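Local atomic coordinates of regulatory Subunit of Protein Kinase A (cAMP-dependent) from Euglena gracilis (Euglena gracilis, PDB entry 6RSX), a protein that binds cAMP in two cyclic nucleotide-binding domains and, as a regulatory subunit of protein kinase A, probably controls the activity of the kinase's catalytic subunit. Residues A[194-199]-A[248-253]; A[211-216]-A[254-259]. All blocks are in the same frame, centred on the assembly; numbering follows the deposited sequence.

In the fold
Both contacts lie in the second cyclic nucleotide-binding domain, and both include residues of its cAMP pocket. The chain first passes 194-199, then 211-216, then 248-253 and directly on into 254-259. Interaction 1 closes a loop of 48 residues and interaction 2 one of 37; both hold the helix 237-242. The two loops cross rather than nest. Interaction 1 joins strand 194-196, at one edge of its sheet, to strand 249-252. Interaction 2 ties strand 213-219 of the same sheet to strand 256-262 of the second sheet. Strand 249-252 also pairs with 213-219, so Thr249 O and Val251 O reach Asn216 N and Lys214 N, each at 2.8 Å.

Interaction 1. Residues A[194-199]-A[248-253]; sequences IVVKEG and ATVVSE. With CMP (adenosine-3',5'-cyclic-monophosphate), chain C.
Three hydrogen bonds join residues 194-199 to 248-253. The straightest runs from Val195 N to Val250 O, 2.7 Å long, with 170° at the hydrogen. It arrives nearly along the C=O axis. Val250 N answers with a bond of 2.9 Å to Val196 O, in the plane of that carbonyl. Val195 and Val196 therefore both face Val250, which makes a classic beta bulge in an antiparallel pairing. The chain turns a corner at Val195.

The third bond uses a side chain. Thr249 OG1 lies anti to its carbonyl carbon (chi1 -59°) and accepts from Glu198 N at 2.8 Å. This bond favours that rotation of the threonine and links it to the backbone at Glu198. Lys197 lies alongside Thr249 and points the same way. Its chain bends at chi2 (61°), and CD passes 3.5 Å from Thr249 OG1. The other branch of the threonine, CG2, is anti to the backbone N and meets Ile194 CG2 obliquely at 3.9 Å. The Ile194 side chain also crosses that of Val251 obliquely, CG1 against CG2.

Val196 and Val250 lie side by side, with their CG2 methyls 3.7 Å apart. Val196 holds CG2 in the crowded position between N and carbonyl carbon. Both methyls give the cyclic nucleotide an apolar surface: Val250 CG2 is 3.8 Å from O4' of CMP, and Val196 CG2 lies near its O5'. Ala248 adds a backbone carbonyl oxygen, O, 3.5 Å from C5' of CMP.

Glu198 extends past Ala248 to Thr218, whose N bonds its OE1. Tyr206 of strand 204-208 packs on Val195 and Val196. Phe235 of strand 234-235 packs on Val195 and Val250. On its other edge, strand 249-252 pairs with strand 213-219, while 194-196 is outermost in this four-stranded sheet.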
ATOM      1  N   ILE A 194     -19.487   8.918  12.716  1.00 43.74           N
ATOM      2  CA  ILE A 194     -19.409   7.466  12.593  1.00 46.70           C
ATOM      3  C   ILE A 194     -18.371   7.124  11.530  1.00 47.63           C
ATOM      4  O   ILE A 194     -18.377   7.715  10.446  1.00 46.12           O
ATOM      5  CB  ILE A 194     -20.775   6.884  12.214  1.00 46.62           C
ATOM      6  CG1 ILE A 194     -21.764   7.050  13.370  1.00 49.29           C
ATOM      7  CG2 ILE A 194     -20.656   5.423  11.795  1.00 47.22           C
ATOM      8  CD1 ILE A 194     -23.138   6.570  12.998  1.00 51.47           C
ATOM      9  N   VAL A 195     -17.493   6.169  11.827  1.00 45.93           N
ATOM     10  CA  VAL A 195     -16.460   5.737  10.872  1.00 42.54           C
ATOM     11  C   VAL A 195     -16.887   4.488  10.132  1.00 45.14           C
ATOM     12  O   VAL A 195     -16.912   4.482   8.904  1.00 43.39           O
ATOM     13  CB  VAL A 195     -15.096   5.538  11.570  1.00 40.25           C
ATOM     14  CG1 VAL A 195     -13.981   5.173  10.500  1.00 40.91           C
ATOM     15  CG2 VAL A 195     -14.703   6.816  12.331  1.00 44.60           C
ATOM     16  N   VAL A 196     -17.242   3.426  10.865  1.00 43.88           N
ATOM     17  CA  VAL A 196     -17.860   2.230  10.305  1.00 38.12           C
ATOM     18  C   VAL A 196     -19.129   1.927  11.104  1.00 48.39           C
ATOM     19  O   VAL A 196     -19.166   2.096  12.330  1.00 43.58           O
ATOM     20  CB  VAL A 196     -16.931   1.001  10.307  1.00 43.06           C
ATOM     21  CG1 VAL A 196     -15.616   1.320   9.565  1.00 43.97           C
ATOM     22  CG2 VAL A 196     -16.631   0.529  11.713  1.00 41.86           C
ATOM     23  N   LYS A 197     -20.148   1.460  10.407  1.00 46.32           N
ATOM     24  CA  LYS A 197     -21.487   1.294  10.965  1.00 48.99           C
ATOM     25  C   LYS A 197     -21.790  -0.190  11.100  1.00 50.64           C
ATOM     26  O   LYS A 197     -21.641  -0.946  10.131  1.00 47.24           O
ATOM     27  CB  LYS A 197     -22.527   1.979  10.069  1.00 52.70           C
ATOM     28  CG  LYS A 197     -23.978   1.668  10.429  1.00 65.77           C
ATOM     29  CD  LYS A 197     -24.285   2.143  11.847  1.00 65.28           C
ATOM     30  CE  LYS A 197     -25.669   1.727  12.346  1.00 67.15           C
ATOM     31  NZ  LYS A 197     -25.788   2.117  13.780  1.00 69.00           N
ATOM     32  N   GLU A 198     -22.215  -0.609  12.299  0.61 49.71           N
ATOM     33  CA  GLU A 198     -22.601  -1.999  12.483  0.61 50.63           C
ATOM     34  C   GLU A 198     -23.571  -2.402  11.380  0.61 51.36           C
ATOM     35  O   GLU A 198     -24.431  -1.619  10.971  0.61 53.18           O
ATOM     36  CB  GLU A 198     -23.250  -2.238  13.864  0.61 50.38           C
ATOM     37  CG  GLU A 198     -23.596  -3.718  14.121  0.61 45.72           C
ATOM     38  CD  GLU A 198     -24.230  -4.006  15.494  0.61 50.33           C
ATOM     39  OE1 GLU A 198     -24.449  -3.060  16.276  0.61 47.99           O
ATOM     40  OE2 GLU A 198     -24.504  -5.192  15.794  0.61 52.51           O
ATOM     41  N   GLY A 199     -23.410  -3.623  10.883  1.00 43.54           N
ATOM     42  CA  GLY A 199     -24.283  -4.142   9.861  1.00 54.94           C
ATOM     43  C   GLY A 199     -23.898  -3.778   8.439  1.00 59.65           C
ATOM     44  O   GLY A 199     -24.321  -4.471   7.509  1.00 62.49           O
ATOM     45  N   ALA A 248     -19.878  -3.947  14.650  1.00 43.51           N
ATOM     46  CA  ALA A 248     -20.003  -2.846  15.585  1.00 40.66           C
ATOM     47  C   ALA A 248     -19.896  -1.520  14.853  1.00 47.06           C
ATOM     48  O   ALA A 248     -19.413  -1.427  13.719  1.00 45.70           O
ATOM     49  CB  ALA A 248     -18.956  -2.945  16.699  1.00 44.80           C
ATOM     50  N   THR A 249     -20.341  -0.484  15.534  1.00 45.51           N
ATOM     51  CA  THR A 249     -20.222   0.876  15.056  1.00 46.25           C
ATOM     52  C   THR A 249     -19.051   1.538  15.769  1.00 46.56           C
ATOM     53  O   THR A 249     -18.902   1.400  16.982  1.00 43.19           O
ATOM     54  CB  THR A 249     -21.531   1.620  15.307  1.00 51.40           C
ATOM     55  OG1 THR A 249     -22.564   0.922  14.604  1.00 46.59           O
ATOM     56  CG2 THR A 249     -21.459   3.057  14.809  1.00 50.80           C
ATOM     57  N   VAL A 250     -18.166   2.170  15.007  1.00 39.85           N
ATOM     58  CA  VAL A 250     -17.052   2.906  15.583  1.00 42.47           C
ATOM     59  C   VAL A 250     -17.281   4.382  15.294  1.00 42.45           C
ATOM     60  O   VAL A 250     -17.465   4.774  14.129  1.00 44.51           O
ATOM     61  CB  VAL A 250     -15.707   2.394  15.040  1.00 38.54           C
ATOM     62  CG1 VAL A 250     -14.532   3.130  15.707  1.00 44.82           C
ATOM     63  CG2 VAL A 250     -15.609   0.885  15.237  1.00 37.90           C
ATOM     64  N   VAL A 251     -17.268   5.202  16.348  1.00 39.93           N
ATOM     65  CA  VAL A 251     -17.668   6.600  16.261  1.00 39.60           C
ATOM     66  C   VAL A 251     -16.644   7.473  16.987  1.00 41.60           C
ATOM     67  O   VAL A 251     -16.195   7.147  18.093  1.00 42.57           O
ATOM     68  CB  VAL A 251     -19.094   6.789  16.837  1.00 44.63           C
ATOM     69  CG1 VAL A 251     -19.109   6.407  18.298  1.00 48.17           C
ATOM     70  CG2 VAL A 251     -19.589   8.196  16.631  1.00 43.05           C
ATOM     71  N   SER A 252     -16.243   8.567  16.346  1.00 43.54           N
ATOM     72  CA  SER A 252     -15.240   9.433  16.943  1.00 45.16           C
ATOM     73  C   SER A 252     -15.812  10.122  18.178  1.00 51.61           C
ATOM     74  O   SER A 252     -16.991  10.488  18.222  1.00 48.07           O
ATOM     75  CB  SER A 252     -14.751  10.468  15.917  1.00 39.48           C
ATOM     76  OG  SER A 252     -13.613  11.167  16.409  1.00 45.05           O
ATOM     77  N   GLU A 253     -14.976  10.259  19.204  1.00 48.95           N
ATOM     78  CA  GLU A 253     -15.319  10.974  20.431  1.00 52.04           C
ATOM     79  C   GLU A 253     -14.375  12.166  20.467  1.00 56.41           C
ATOM     80  O   GLU A 253     -13.180  12.015  20.749  1.00 50.72           O
ATOM     81  CB  GLU A 253     -15.179  10.071  21.659  1.00 54.09           C
ATOM     82  CG  GLU A 253     -15.498  10.759  22.982  1.00 63.64           C
ATOM     83  CD  GLU A 253     -16.967  10.631  23.384  1.00 72.15           C
ATOM     84  OE1 GLU A 253     -17.860  11.033  22.597  1.00 75.33           O
ATOM     85  OE2 GLU A 253     -17.227  10.117  24.491  1.00 78.12           O
TER
HETATM   86  P   CMP C 502     -15.321  -4.725  12.166  1.00 40.29           P
HETATM   87  O1P CMP C 502     -14.810  -4.708  10.611  1.00 48.25           O
HETATM   88  O2P CMP C 502     -16.303  -5.771  12.520  1.00 42.09           O
HETATM   89  O5' CMP C 502     -16.060  -3.337  12.432  1.00 41.72           O
HETATM   90  C5' CMP C 502     -16.218  -2.876  13.779  1.00 40.23           C
HETATM   91  C4' CMP C 502     -14.908  -3.076  14.493  1.00 37.75           C
HETATM   92  O4' CMP C 502     -14.904  -2.751  15.893  1.00 39.83           O
HETATM   93  C3' CMP C 502     -14.334  -4.468  14.495  1.00 36.55           C
HETATM   94  O3' CMP C 502     -14.003  -4.939  13.191  1.00 37.53           O
HETATM   95  C2' CMP C 502     -13.153  -4.306  15.439  1.00 43.68           C
HETATM   96  O2' CMP C 502     -12.054  -3.725  14.708  1.00 41.34           O
HETATM   97  C1' CMP C 502     -13.684  -3.229  16.415  1.00 42.13           C
HETATM   98  N9  CMP C 502     -13.852  -3.700  17.793  1.00 41.66           N
HETATM   99  C8  CMP C 502     -13.280  -3.138  18.864  1.00 39.19           C
HETATM  100  N7  CMP C 502     -13.663  -3.828  19.933  1.00 46.03           N
HETATM  101  C5  CMP C 502     -14.495  -4.794  19.508  1.00 43.79           C
HETATM  102  C6  CMP C 502     -15.164  -5.762  20.214  1.00 45.00           C
HETATM  103  N6  CMP C 502     -15.186  -6.055  21.618  1.00 48.57           N
HETATM  104  N1  CMP C 502     -15.924  -6.638  19.585  1.00 42.27           N
HETATM  105  C2  CMP C 502     -16.048  -6.558  18.233  1.00 46.74           C
HETATM  106  N3  CMP C 502     -15.373  -5.597  17.517  1.00 39.78           N
HETATM  107  C4  CMP C 502     -14.619  -4.724  18.186  1.00 43.10           C

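Interaction 2. Residues A[211-216]-A[254-259]; sequences GKMKVN and GVSHCV. With CMP (adenosine-3',5'-cyclic-monophosphate), chain C.
Ser256 OG is the best-held polar atom between 211-216 and 254-259. Two hydrogen bonds hold it. Lys212 N donates to it at 3.0 Å, with 159° at the hydrogen, and Ser252 OG is its second partner. Lys212 O also lies 3.1 Å from Ser256 OG, so both backbone polar atoms of one residue flank the hydroxyl. Ser256 points toward the other segment, with OG anti to its carbonyl carbon. That torsion sets the oxygen against the backbone of Lys212. The serine is buried, and Lys212 N and Ser252 OG satisfy its hydroxyl.

Gly211 comes close beside it. Its CA is 3.5 Å from Ser256 OG and 3.7 Å from Val255 O. A CB here would collide with both oxygens, so the tight approach depends on the absence of a side chain.

Further in, Met213 makes the apolar part of the contact with its terminal methyl. CG lies beside the backbone N, and the chain bends at chi2 (-76°). This brings CE to 3.7 Å from Ser256 CB. The same methyl touches Cys258 SG at 3.7 Å. It thus meets two side chains two residues apart on the same strand. Phe189 of strand 185-189 packs on both Met213 and Cys258, and Val250 and Ser252 also pack on Met213.

Residues 211 to 213 and 255 to 258 run 85° apart, so they meet at nearly a right angle. The strands they lead into belong to different sheets. Further along strand 213-219, Val215 places CG2 3.7 Å from C8 of CMP, next to the adenine. Two four-stranded antiparallel sheets joined in this way, with cAMP bound, are typical of the jelly-roll beta barrel of cyclic nucleotide-binding domains in the cupin clan.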
ATOM      1  N   GLY A 211      -6.648  10.898  19.170  1.00 43.82           N
ATOM      2  CA  GLY A 211      -8.074  10.924  19.380  1.00 46.55           C
ATOM      3  C   GLY A 211      -8.590   9.683  20.086  1.00 41.57           C
ATOM      4  O   GLY A 211      -7.865   8.960  20.774  1.00 42.88           O
ATOM      5  N   LYS A 212      -9.873   9.421  19.880  1.00 41.55           N
ATOM      6  CA  LYS A 212     -10.578   8.430  20.692  1.00 41.59           C
ATOM      7  C   LYS A 212     -11.798   7.979  19.908  1.00 36.02           C
ATOM      8  O   LYS A 212     -12.455   8.807  19.270  1.00 44.29           O
ATOM      9  CB  LYS A 212     -10.989   9.029  22.049  1.00 40.99           C
ATOM     10  CG  LYS A 212     -11.791   8.079  22.955  1.00 42.96           C
ATOM     11  CD  LYS A 212     -12.526   8.846  24.051  1.00 61.59           C
ATOM     12  CE  LYS A 212     -11.964   8.519  25.417  1.00 65.79           C
ATOM     13  NZ  LYS A 212     -10.513   8.846  25.464  1.00 70.03           N
ATOM     14  N   MET A 213     -12.063   6.673  19.913  1.00 38.85           N
ATOM     15  CA  MET A 213     -13.261   6.105  19.293  1.00 39.54           C
ATOM     16  C   MET A 213     -14.084   5.315  20.305  1.00 41.17           C
ATOM     17  O   MET A 213     -13.544   4.534  21.090  1.00 39.44           O
ATOM     18  CB  MET A 213     -12.931   5.146  18.146  1.00 39.09           C
ATOM     19  CG  MET A 213     -12.140   5.758  16.980  1.00 39.57           C
ATOM     20  SD  MET A 213     -13.183   6.768  15.948  0.81 40.92           S
ATOM     21  CE  MET A 213     -11.889   7.520  14.923  1.00 42.27           C
ATOM     22  N   LYS A 214     -15.397   5.468  20.242  1.00 40.29           N
ATOM     23  CA  LYS A 214     -16.282   4.529  20.932  1.00 41.15           C
ATOM     24  C   LYS A 214     -16.639   3.394  19.983  1.00 36.80           C
ATOM     25  O   LYS A 214     -16.917   3.637  18.804  1.00 42.15           O
ATOM     26  CB  LYS A 214     -17.555   5.233  21.393  1.00 44.65           C
ATOM     27  CG  LYS A 214     -17.374   6.197  22.545  1.00 54.23           C
ATOM     28  CD  LYS A 214     -18.759   6.682  22.979  1.00 60.44           C
ATOM     29  CE  LYS A 214     -18.713   7.568  24.215  1.00 73.49           C
ATOM     30  NZ  LYS A 214     -20.072   8.105  24.559  1.00 72.11           N
ATOM     31  N   VAL A 215     -16.659   2.161  20.507  1.00 41.00           N
ATOM     32  CA  VAL A 215     -17.128   0.976  19.790  1.00 32.62           C
ATOM     33  C   VAL A 215     -18.477   0.615  20.397  1.00 36.44           C
ATOM     34  O   VAL A 215     -18.525   0.201  21.559  1.00 40.92           O
ATOM     35  CB  VAL A 215     -16.161  -0.201  19.923  1.00 34.45           C
ATOM     36  CG1 VAL A 215     -16.598  -1.372  19.046  1.00 34.82           C
ATOM     37  CG2 VAL A 215     -14.705   0.240  19.502  1.00 34.56           C
ATOM     38  N   ASN A 216     -19.543   0.756  19.608  1.00 40.50           N
ATOM     39  CA  ASN A 216     -20.926   0.566  20.061  1.00 38.22           C
ATOM     40  C   ASN A 216     -21.570  -0.607  19.332  1.00 39.78           C
ATOM     41  O   ASN A 216     -21.316  -0.852  18.154  1.00 43.15           O
ATOM     42  CB  ASN A 216     -21.747   1.829  19.804  1.00 39.98           C
ATOM     43  CG  ASN A 216     -21.259   3.007  20.593  1.00 44.30           C
ATOM     44  OD1 ASN A 216     -20.620   2.848  21.643  1.00 47.73           O
ATOM     45  ND2 ASN A 216     -21.567   4.207  20.115  1.00 49.91           N
ATOM     46  N   GLY A 254     -14.902  13.340  20.154  1.00 51.57           N
ATOM     47  CA  GLY A 254     -14.036  14.458  19.866  1.00 54.20           C
ATOM     48  C   GLY A 254     -13.420  14.269  18.496  1.00 55.14           C
ATOM     49  O   GLY A 254     -13.806  13.384  17.737  1.00 49.68           O
ATOM     50  N   VAL A 255     -12.441  15.123  18.186  1.00 47.18           N
ATOM     51  CA  VAL A 255     -11.748  15.062  16.904  1.00 50.77           C
ATOM     52  C   VAL A 255     -10.696  13.962  16.955  1.00 47.21           C
ATOM     53  O   VAL A 255      -9.953  13.829  17.938  1.00 47.07           O
ATOM     54  CB  VAL A 255     -11.121  16.420  16.564  1.00 49.77           C
ATOM     55  CG1 VAL A 255     -10.241  16.300  15.321  1.00 49.73           C
ATOM     56  CG2 VAL A 255     -12.223  17.444  16.356  1.00 52.43           C
ATOM     57  N   SER A 256     -10.641  13.159  15.900  1.00 47.24           N
ATOM     58  CA  SER A 256      -9.683  12.072  15.806  1.00 44.26           C
ATOM     59  C   SER A 256      -8.998  12.138  14.454  1.00 44.25           C
ATOM     60  O   SER A 256      -9.620  12.494  13.447  1.00 44.44           O
ATOM     61  CB  SER A 256     -10.358  10.710  15.963  1.00 43.03           C
ATOM     62  OG  SER A 256     -10.851  10.582  17.276  1.00 47.20           O
ATOM     63  N   HIS A 257      -7.718  11.772  14.439  1.00 44.07           N
ATOM     64  CA  HIS A 257      -6.954  11.666  13.200  1.00 45.07           C
ATOM     65  C   HIS A 257      -6.502  10.235  13.007  1.00 39.79           C
ATOM     66  O   HIS A 257      -5.911   9.629  13.913  1.00 46.46           O
ATOM     67  CB  HIS A 257      -5.754  12.601  13.199  1.00 48.39           C
ATOM     68  CG  HIS A 257      -6.141  14.027  13.324  1.00 49.14           C
ATOM     69  ND1 HIS A 257      -6.188  14.673  14.537  1.00 49.43           N
ATOM     70  CD2 HIS A 257      -6.532  14.929  12.393  1.00 51.76           C
ATOM     71  CE1 HIS A 257      -6.578  15.921  14.347  1.00 56.65           C
ATOM     72  NE2 HIS A 257      -6.787  16.103  13.054  1.00 62.77           N
ATOM     73  N   CYS A 258      -6.814   9.691  11.843  1.00 38.67           N
ATOM     74  CA  CYS A 258      -6.534   8.307  11.534  1.00 39.49           C
ATOM     75  C   CYS A 258      -5.779   8.225  10.219  1.00 38.41           C
ATOM     76  O   CYS A 258      -5.618   9.212   9.490  1.00 40.02           O
ATOM     77  CB  CYS A 258      -7.823   7.492  11.434  1.00 36.43           C
ATOM     78  SG  CYS A 258      -8.702   7.382  13.030  0.76 40.26           S
ATOM     79  N   VAL A 259      -5.300   7.033   9.926  1.00 41.79           N
ATOM     80  CA  VAL A 259      -4.951   6.682   8.556  1.00 39.93           C
ATOM     81  C   VAL A 259      -5.679   5.389   8.240  1.00 37.32           C
ATOM     82  O   VAL A 259      -5.958   4.566   9.129  1.00 37.49           O
ATOM     83  CB  VAL A 259      -3.424   6.530   8.327  1.00 37.19           C
ATOM     84  CG1 VAL A 259      -2.763   7.897   8.217  1.00 40.40           C
ATOM     85  CG2 VAL A 259      -2.814   5.726   9.458  1.00 37.72           C
TER
HETATM   86  P   CMP C 502     -15.321  -4.725  12.166  1.00 40.29           P
HETATM   87  O1P CMP C 502     -14.810  -4.708  10.611  1.00 48.25           O
HETATM   88  O2P CMP C 502     -16.303  -5.771  12.520  1.00 42.09           O
HETATM   89  O5' CMP C 502     -16.060  -3.337  12.432  1.00 41.72           O
HETATM   90  C5' CMP C 502     -16.218  -2.876  13.779  1.00 40.23           C
HETATM   91  C4' CMP C 502     -14.908  -3.076  14.493  1.00 37.75           C
HETATM   92  O4' CMP C 502     -14.904  -2.751  15.893  1.00 39.83           O
HETATM   93  C3' CMP C 502     -14.334  -4.468  14.495  1.00 36.55           C
HETATM   94  O3' CMP C 502     -14.003  -4.939  13.191  1.00 37.53           O
HETATM   95  C2' CMP C 502     -13.153  -4.306  15.439  1.00 43.68           C
HETATM   96  O2' CMP C 502     -12.054  -3.725  14.708  1.00 41.34           O
HETATM   97  C1' CMP C 502     -13.684  -3.229  16.415  1.00 42.13           C
HETATM   98  N9  CMP C 502     -13.852  -3.700  17.793  1.00 41.66           N
HETATM   99  C8  CMP C 502     -13.280  -3.138  18.864  1.00 39.19           C
HETATM  100  N7  CMP C 502     -13.663  -3.828  19.933  1.00 46.03           N
HETATM  101  C5  CMP C 502     -14.495  -4.794  19.508  1.00 43.79           C
HETATM  102  C6  CMP C 502     -15.164  -5.762  20.214  1.00 45.00           C
HETATM  103  N6  CMP C 502     -15.186  -6.055  21.618  1.00 48.57           N
HETATM  104  N1  CMP C 502     -15.924  -6.638  19.585  1.00 42.27           N
HETATM  105  C2  CMP C 502     -16.048  -6.558  18.233  1.00 46.74           C
HETATM  106  N3  CMP C 502     -15.373  -5.597  17.517  1.00 39.78           N
HETATM  107  C4  CMP C 502     -14.619  -4.724  18.186  1.00 43.10           C